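Local coordinates for SH2 domain-containing protein 3C (Homo sapiens, PDB 3T6G) that acts as a signalling adapter in integrin-mediated cell adhesion and promotes cell migration, its closed Cdc25-homology domain being incapable of canonical exchange but required in that form for binding BCAR1, at residues Arg55-Asp61 against Met142-Ser147; Asp156-Ile160 against Asp304-Thr308. The protein carries 2 engineered substitutions. One frame throughout, in Å; residues are numbered along the deposited sequence.

Contact 1: Arg55-Asp61 against Met142-Ser147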
loop_
_atom_site.group_PDB
_atom_site.type_symbol
_atom_site.label_atom_id
_atom_site.label_comp_id
_atom_site.label_asym_id
_atom_site.label_seq_id
_atom_site.Cartn_x
_atom_site.Cartn_y
_atom_site.Cartn_z
ATOM N N ARG A 55 13.260 14.302 0.934
ATOM C CA ARG A 55 14.153 13.527 1.767
ATOM C C ARG A 55 13.504 13.294 3.119
ATOM O O ARG A 55 13.569 12.196 3.674
ATOM C CB ARG A 55 15.486 14.227 1.934
ATOM C CG ARG A 55 16.489 13.903 0.854
ATOM C CD ARG A 55 17.879 14.421 1.244
ATOM N NE ARG A 55 18.683 14.773 0.079
ATOM C CZ ARG A 55 18.863 16.012 -0.365
ATOM N NH1 ARG A 55 18.308 17.037 0.274
ATOM N NH2 ARG A 55 19.610 16.232 -1.440
ATOM N N HIS A 56 12.854 14.319 3.648
ATOM C CA HIS A 56 12.242 14.176 4.956
ATOM C C HIS A 56 11.121 13.131 5.032
ATOM O O HIS A 56 11.113 12.335 5.967
ATOM C CB HIS A 56 11.791 15.523 5.487
ATOM C CG HIS A 56 12.918 16.330 6.054
ATOM N ND1 HIS A 56 13.996 16.730 5.293
ATOM C CD2 HIS A 56 13.170 16.749 7.317
ATOM C CE1 HIS A 56 14.848 17.382 6.055
ATOM N NE2 HIS A 56 14.369 17.416 7.289
ATOM N N VAL A 57 10.189 13.130 4.061
ATOM C CA VAL A 57 9.057 12.205 4.105
ATOM C C VAL A 57 9.498 10.795 3.863
ATOM O O VAL A 57 8.887 9.879 4.380
ATOM C CB VAL A 57 8.023 12.399 2.989
ATOM C CG1 VAL A 57 6.637 12.599 3.578
ATOM C CG2 VAL A 57 8.446 13.466 2.046
ATOM N N THR A 58 10.479 10.635 2.979
ATOM C CA THR A 58 10.987 9.339 2.635
ATOM C C THR A 58 11.524 8.689 3.895
ATOM O O THR A 58 11.295 7.500 4.116
ATOM C CB THR A 58 12.111 9.440 1.630
ATOM O OG1 THR A 58 11.580 9.887 0.386
ATOM C CG2 THR A 58 12.747 8.075 1.427
ATOM N N LYS A 59 12.229 9.473 4.717
ATOM C CA LYS A 59 12.816 8.943 5.945
ATOM C C LYS A 59 11.716 8.377 6.828
ATOM O O LYS A 59 11.779 7.240 7.293
ATOM C CB LYS A 59 13.552 10.036 6.707
ATOM C CG LYS A 59 14.734 9.537 7.527
ATOM C CD LYS A 59 14.368 9.072 8.926
ATOM C CE LYS A 59 15.253 9.757 10.006
ATOM N NZ LYS A 59 16.724 9.478 9.905
ATOM N N VAL A 60 10.701 9.193 7.059
ATOM C CA VAL A 60 9.623 8.806 7.939
ATOM C C VAL A 60 8.843 7.639 7.331
ATOM O O VAL A 60 8.423 6.733 8.033
ATOM C CB VAL A 60 8.717 10.006 8.173
ATOM C CG1 VAL A 60 7.536 9.624 9.017
ATOM C CG2 VAL A 60 9.530 11.133 8.858
ATOM N N ASP A 61 8.669 7.679 6.013
ATOM C CA ASP A 61 7.898 6.692 5.295
ATOM C C ASP A 61 8.538 5.340 5.543
ATOM O O ASP A 61 7.871 4.347 5.850
ATOM C CB ASP A 61 7.938 6.983 3.777
ATOM C CG ASP A 61 6.877 7.987 3.329
ATOM O OD1 ASP A 61 5.953 8.284 4.130
ATOM O OD2 ASP A 61 6.973 8.466 2.159
ATOM N N MET A 142 14.275 10.389 -4.882
ATOM C CA MET A 142 14.088 9.493 -3.746
ATOM C C MET A 142 13.671 8.056 -4.079
ATOM O O MET A 142 13.775 7.180 -3.224
ATOM C CB MET A 142 13.052 10.087 -2.789
ATOM C CG MET A 142 13.485 11.383 -2.138
ATOM S SD MET A 142 15.271 11.443 -1.970
ATOM C CE MET A 142 15.444 10.529 -0.451
ATOM N N GLY A 143 13.173 7.816 -5.294
ATOM C CA GLY A 143 12.602 6.517 -5.644
ATOM C C GLY A 143 11.650 6.004 -4.566
ATOM O O GLY A 143 11.731 4.857 -4.150
ATOM N N ASN A 144 10.776 6.886 -4.089
ATOM C CA ASN A 144 9.807 6.570 -3.053
ATOM C C ASN A 144 8.398 6.575 -3.651
ATOM O O ASN A 144 7.748 7.624 -3.677
ATOM C CB ASN A 144 9.921 7.589 -1.890
ATOM C CG ASN A 144 8.841 7.399 -0.859
ATOM O OD1 ASN A 144 8.082 6.427 -0.937
ATOM N ND2 ASN A 144 8.743 8.319 0.106
ATOM N N MET A 145 7.935 5.417 -4.146
ATOM C CA MET A 145 6.630 5.318 -4.817
ATOM C C MET A 145 5.475 5.565 -3.862
ATOM O O MET A 145 4.386 5.945 -4.272
ATOM C CB MET A 145 6.417 3.949 -5.466
ATOM C CG MET A 145 7.408 3.529 -6.532
ATOM S SD MET A 145 7.659 4.768 -7.830
ATOM C CE MET A 145 8.637 5.987 -6.955
ATOM N N PHE A 146 5.701 5.320 -2.583
ATOM C CA PHE A 146 4.626 5.459 -1.604
ATOM C C PHE A 146 4.147 6.915 -1.532
ATOM O O PHE A 146 3.018 7.220 -1.913
ATOM C CB PHE A 146 5.078 4.923 -0.234
ATOM C CG PHE A 146 4.082 5.167 0.891
ATOM C CD1 PHE A 146 3.031 4.317 1.105
ATOM C CD2 PHE A 146 4.222 6.240 1.732
ATOM C CE1 PHE A 146 2.142 4.537 2.125
ATOM C CE2 PHE A 146 3.331 6.457 2.755
ATOM C CZ PHE A 146 2.291 5.616 2.950
ATOM N N SER A 147 5.008 7.818 -1.068
ATOM C CA SER A 147 4.640 9.239 -0.976
ATOM C C SER A 147 4.486 9.956 -2.324
ATOM O O SER A 147 3.688 10.882 -2.451
ATOM C CB SER A 147 5.569 10.005 -0.028
ATOM O OG SER A 147 5.086 9.856 1.310
#
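The carboxylate oxygen OD2 of D61 is gripped from two directions, by the amide of N144 and the hydroxyl of S147. N144 ND2 donates to D61 OD2 at 2.7 Å, nearly straight (166°) and within the amide plane, and meets the lone pair turned away from the other carboxylate oxygen. S147 OG gives a second bond to D61 OD2, very short in the model and so of doubtful exact length. The carboxylate stands almost upright to the N144 amide, and its OD1 lies at the edge of the F146 ring, 3.5 Å from CE2, while also forming a salt bridge with R102 of helix 93-115. N144 is the N-cap of helix 145-155: with CG anti to its backbone N (chi1 174°), its OD1 takes weak bonds from the amides of F146 and S147. One side chain thus starts this helix and ties it to helix 50-64 in the all-helical Cdc25-homology domain. A further, longer bond runs from N144 ND2 to T58 OG1 (3.3 Å), which lies tilted out of the amide plane; the T58 hydroxyl also bonds to the A54 carbonyl one turn earlier. M142, two residues before the cap, bends at chi2 and chi3, bringing CG to 3.5 Å from T58 OG1 and CE to 3.8 Å from CG of R55, whose side chain it crosses at about a right angle. F206 stacks on the F146 ring.

Contact 2: Asp156-Ile160 against Asp304-Thr308; sequences DMAQI and DKVLT
Q159 lays its aliphatic stem against L307, with Q159 CG 3.5 Å from L307 CB, and this is the tightly packed part of the contact. The stem bends at chi2 (93°), turning the amide towards D304 one helical turn before T308. There Q159 NE2 donates to D304 OD1 at 3.1 Å in a nearly straight bond (168°), and more weakly to the D304 carbonyl oxygen; the amide and carboxylate planes stand 76° apart. The model crowds both CG and NE2 of Q159 against T308 CG2, so their places, and the bonds of NE2, are less certain. Both partners belong to the Ras-GEF region, where the short helix 158-161, with M157 at its N-cap position, abuts the long C-terminal helix 296-314. With an alanine in place of Q159, D304 would probably lose its amide partner and a gap would open beside L307. Alongside this, M157 SD reaches L307 CD1 at 3.7 Å, the two side chains crossing at about a right angle, and helix 93-115 packs against both, S107 and A111 on M157 and L115 on L307. The looser, solvent-facing side is that of D304, which is exposed, whereas Q159 is buried. T308 OG1 turns back to its own helix, bonding to the K305 carbonyl oxygen.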
loop_
_atom_site.group_PDB
_atom_site.type_symbol
_atom_site.label_atom_id
_atom_site.label_comp_id
_atom_site.label_asym_id
_atom_site.label_seq_id
_atom_site.Cartn_x
_atom_site.Cartn_y
_atom_site.Cartn_z
ATOM N N ASP A 156 -4.917 15.299 -7.144
ATOM C CA ASP A 156 -5.977 14.709 -7.945
ATOM C C ASP A 156 -7.283 14.617 -7.159
ATOM O O ASP A 156 -8.293 14.156 -7.681
ATOM C CB ASP A 156 -5.552 13.333 -8.469
ATOM C CG ASP A 156 -6.516 12.768 -9.536
ATOM O OD1 ASP A 156 -6.365 13.097 -10.740
ATOM O OD2 ASP A 156 -7.418 11.978 -9.173
ATOM N N MET A 157 -7.290 15.053 -5.905
ATOM C CA MET A 157 -8.568 15.089 -5.205
ATOM C C MET A 157 -9.487 16.003 -5.991
ATOM O O MET A 157 -9.035 16.994 -6.562
ATOM C CB MET A 157 -8.418 15.609 -3.789
ATOM C CG MET A 157 -7.619 14.715 -2.909
ATOM S SD MET A 157 -7.692 15.376 -1.249
ATOM C CE MET A 157 -6.774 14.108 -0.382
ATOM N N ALA A 158 -10.772 15.676 -6.043
ATOM C CA ALA A 158 -11.688 16.521 -6.797
ATOM C C ALA A 158 -11.550 17.954 -6.307
ATOM O O ALA A 158 -11.598 18.902 -7.092
ATOM C CB ALA A 158 -13.137 16.036 -6.660
ATOM N N GLN A 159 -11.349 18.109 -5.003
ATOM C CA GLN A 159 -11.357 19.432 -4.396
ATOM C C GLN A 159 -10.176 20.299 -4.851
ATOM O O GLN A 159 -10.225 21.532 -4.753
ATOM C CB GLN A 159 -11.387 19.319 -2.871
ATOM C CG GLN A 159 -12.696 18.823 -2.307
ATOM C CD GLN A 159 -12.717 17.311 -2.114
ATOM O OE1 GLN A 159 -12.072 16.557 -2.851
ATOM N NE2 GLN A 159 -13.468 16.862 -1.114
ATOM N N ILE A 160 -9.118 19.652 -5.337
ATOM C CA ILE A 160 -7.943 20.375 -5.806
ATOM C C ILE A 160 -7.986 20.542 -7.317
ATOM O O ILE A 160 -7.584 21.574 -7.849
ATOM C CB ILE A 160 -6.613 19.680 -5.389
ATOM C CG1 ILE A 160 -6.412 19.740 -3.864
ATOM C CG2 ILE A 160 -5.426 20.319 -6.086
ATOM C CD1 ILE A 160 -6.835 21.065 -3.271
ATOM N N ASP A 304 -13.826 15.164 3.807
ATOM C CA ASP A 304 -14.082 15.261 2.384
ATOM C C ASP A 304 -15.000 16.439 2.181
ATOM O O ASP A 304 -14.900 17.154 1.189
ATOM C CB ASP A 304 -14.730 13.995 1.855
ATOM C CG ASP A 304 -15.017 14.072 0.381
ATOM O OD1 ASP A 304 -14.068 13.880 -0.410
ATOM O OD2 ASP A 304 -16.188 14.330 0.017
ATOM N N LYS A 305 -15.881 16.656 3.148
ATOM C CA LYS A 305 -16.781 17.797 3.093
ATOM C C LYS A 305 -16.031 19.110 3.402
ATOM O O LYS A 305 -16.309 20.159 2.795
ATOM C CB LYS A 305 -17.982 17.583 4.031
ATOM C CG LYS A 305 -17.947 18.398 5.327
ATOM C CD LYS A 305 -18.227 19.891 5.070
ATOM C CE LYS A 305 -18.214 20.721 6.355
ATOM N NZ LYS A 305 -18.539 22.149 6.085
ATOM N N VAL A 306 -15.075 19.046 4.331
ATOM C CA VAL A 306 -14.349 20.240 4.750
ATOM C C VAL A 306 -13.523 20.793 3.613
ATOM O O VAL A 306 -13.465 22.000 3.404
ATOM C CB VAL A 306 -13.430 19.962 5.921
ATOM C CG1 VAL A 306 -12.443 21.098 6.086
ATOM C CG2 VAL A 306 -14.256 19.797 7.173
ATOM N N LEU A 307 -12.881 19.891 2.886
ATOM C CA LEU A 307 -12.176 20.235 1.669
ATOM C C LEU A 307 -13.092 20.932 0.666
ATOM O O LEU A 307 -12.882 22.099 0.345
ATOM C CB LEU A 307 -11.561 18.979 1.049
ATOM C CG LEU A 307 -10.419 18.373 1.863
ATOM C CD1 LEU A 307 -9.853 17.150 1.164
ATOM C CD2 LEU A 307 -9.333 19.412 2.070
ATOM N N THR A 308 -14.111 20.230 0.177
ATOM C CA THR A 308 -14.943 20.776 -0.892
ATOM C C THR A 308 -15.481 22.151 -0.544
ATOM O O THR A 308 -15.692 22.963 -1.436
ATOM C CB THR A 308 -16.120 19.870 -1.247
ATOM O OG1 THR A 308 -16.884 19.619 -0.071
ATOM C CG2 THR A 308 -15.631 18.557 -1.819
#

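Contacts 1 and 2 lie in series along the chain, the first closing before the second opens, with centres 24 Å apart and nearest atoms about 11 Å apart. Helix 145-155, which begins within contact 1, is followed directly by helix 158-161 of contact 2. Helix 93-115 passes by both, offering R102 and L99 to the first and S107, A111 and L115 to the second. Contact 1 is buried, about 8 Å from the centre of the chain, against about 16 Å for the partly buried contact 2 (centre to centre). Together they join the early helix 50-64 and the C-terminal helix 296-314 to two consecutive helices, 145-155 and 158-161, of one Cdc25-homology domain, whose closed form is required for binding BCAR1.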